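PDB 4ZJ9: aggregation suppressing protein from Salmonella enterica subsp. enterica serovar Typhimurium, which suppresses protein aggregation as a small heat shock protein chaperone of the HSP20 family, assembling from alpha-crystallin domain dimers. Local coordinates for the interface of chains A and B. Residues are numbered along the deposited sequence; one frame, centred on the assembly and turned at random. Chains: chain A/B, Aggregation suppressing protein.

The interface of chains A and B. Residues chain A 49-51, 57; chain B 95-96, 98.
In the alpha-crystallin domain dimer of this HSP20-family chaperone, the long loop of one subunit reaches over to the partner's sandwich, the swap typical of bacterial and plant small heat shock proteins; here B:His96 and B:Ile98 of that loop meet edge strand 47-51 of chain A. Two backbone hydrogen bonds of opposite sense pair the loop with the strand edge in antiparallel register, 49 with 98 and 51 with 96, although neither B:His96 nor B:Ile98 has an extended backbone. B:Ile98 N gives to A:Leu49 O at 2.9 Å, bending to 150° at the hydrogen. A:Lys51 N gives to B:His96 O at 2.8 Å, straighter at 165°; the lysine N approaches tilted from the plane of the B:His96 carbonyl. Both bonds are main-chain, so this pairing by itself probably reads little of the side-chain sequence.

Sequence-dependent packing comes from B:Ile98, which hides 86 Å² against chain A. Its ethyl arm, CG1 anti to the carbonyl carbon (chi1 -66°) and extended to CD1, runs in between A:Leu49, A:Lys51 and A:Tyr57 of neighbouring strand 56-62. CD1 arrives in the ring plane at the edge of A:Tyr57, 3.7 Å from CD2 and also near CE2, so the phenol is met at its rim. A:Lys51 CB approaches the same methyl to 3.8 Å. The other branch, CG2, meets A:Leu49 CD2 at 3.8 Å, the two side chains lying oblique to one another; CD1 touches the leucine as well, near CG and CD2.

Farther along, the aliphatic part of A:Lys51 follows the loop, and its bend at chi3 accompanies an approach of CE to B:Thr95 O at 3.6 Å; NZ stands at 4.0 Å from that oxygen, too far to count as a bond. The carbonyl oxygen of A:Lys51 lies above the plane of the B:His96 imidazole, nearly over CG at 3.3 Å and slanting towards ND1. A hydrogen on ND1 would lie in the ring plane and not point at this oxygen, which argues against a hydrogen bond.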
loop_
_atom_site.group_PDB
_atom_site.type_symbol
_atom_site.label_atom_id
_atom_site.label_comp_id
_atom_site.label_asym_id
_atom_site.label_seq_id
_atom_site.Cartn_x
_atom_site.Cartn_y
_atom_site.Cartn_z
ATOM N N LEU A 49 8.497 -1.103 12.881
ATOM C CA LEU A 49 8.797 -0.201 13.984
ATOM C C LEU A 49 10.261 -0.009 14.027
ATOM O O LEU A 49 11.036 -0.993 14.112
ATOM C CB LEU A 49 8.258 -0.778 15.313
ATOM C CG LEU A 49 8.416 0.138 16.523
ATOM C CD1 LEU A 49 7.596 1.425 16.409
ATOM C CD2 LEU A 49 8.004 -0.708 17.726
ATOM N N GLN A 50 10.674 1.230 13.894
ATOM C CA GLN A 50 12.072 1.522 13.965
ATOM C C GLN A 50 12.391 2.461 15.094
ATOM O O GLN A 50 11.545 3.209 15.554
ATOM C CB GLN A 50 12.514 2.220 12.663
ATOM C CG GLN A 50 12.449 1.328 11.454
ATOM C CD GLN A 50 12.433 2.159 10.151
ATOM O OE1 GLN A 50 11.395 2.449 9.628
ATOM N NE2 GLN A 50 13.596 2.592 9.702
ATOM N N LYS A 51 13.642 2.399 15.530
ATOM C CA LYS A 51 14.231 3.251 16.572
ATOM C C LYS A 51 15.290 4.159 15.832
ATOM O O LYS A 51 16.329 3.653 15.399
ATOM C CB LYS A 51 14.828 2.307 17.642
ATOM C CG LYS A 51 15.333 2.918 18.939
ATOM C CD LYS A 51 15.652 1.814 19.996
ATOM C CE LYS A 51 16.695 0.784 19.489
ATOM N NZ LYS A 51 17.286 -0.157 20.512
ATOM N N TYR A 57 11.071 6.985 17.849
ATOM C CA TYR A 57 10.606 5.815 17.153
ATOM C C TYR A 57 9.897 6.248 15.861
ATOM O O TYR A 57 9.414 7.325 15.759
ATOM C CB TYR A 57 9.661 5.012 18.043
ATOM C CG TYR A 57 10.265 4.571 19.354
ATOM C CD1 TYR A 57 10.200 5.381 20.500
ATOM C CD2 TYR A 57 10.906 3.354 19.455
ATOM C CE1 TYR A 57 10.782 4.974 21.698
ATOM C CE2 TYR A 57 11.472 2.934 20.644
ATOM C CZ TYR A 57 11.423 3.738 21.760
ATOM O OH TYR A 57 12.021 3.264 22.898
ATOM N N THR B 95 19.877 -2.935 14.651
ATOM C CA THR B 95 19.504 -2.377 15.931
ATOM C C THR B 95 18.316 -1.374 15.852
ATOM O O THR B 95 17.429 -1.399 16.738
ATOM C CB THR B 95 20.715 -1.725 16.645
ATOM O OG1 THR B 95 20.449 -1.624 18.049
ATOM C CG2 THR B 95 21.035 -0.349 16.131
ATOM N N HIS B 96 18.312 -0.526 14.797
ATOM C CA HIS B 96 17.232 0.438 14.504
ATOM C C HIS B 96 15.936 -0.237 14.152
ATOM O O HIS B 96 14.899 0.386 14.126
ATOM C CB HIS B 96 17.554 1.321 13.297
ATOM C CG HIS B 96 18.646 2.311 13.531
ATOM N ND1 HIS B 96 19.400 2.350 14.686
ATOM C CD2 HIS B 96 19.147 3.274 12.722
ATOM C CE1 HIS B 96 20.292 3.320 14.593
ATOM N NE2 HIS B 96 20.169 3.889 13.409
ATOM N N ILE B 98 13.253 -2.606 15.142
ATOM C CA ILE B 98 12.641 -3.266 16.266
ATOM C C ILE B 98 11.780 -4.420 15.752
ATOM O O ILE B 98 11.790 -5.571 16.307
ATOM C CB ILE B 98 11.797 -2.277 17.060
ATOM C CG1 ILE B 98 12.705 -1.220 17.702
ATOM C CG2 ILE B 98 10.990 -3.050 18.076
ATOM C CD1 ILE B 98 11.971 -0.082 18.423
#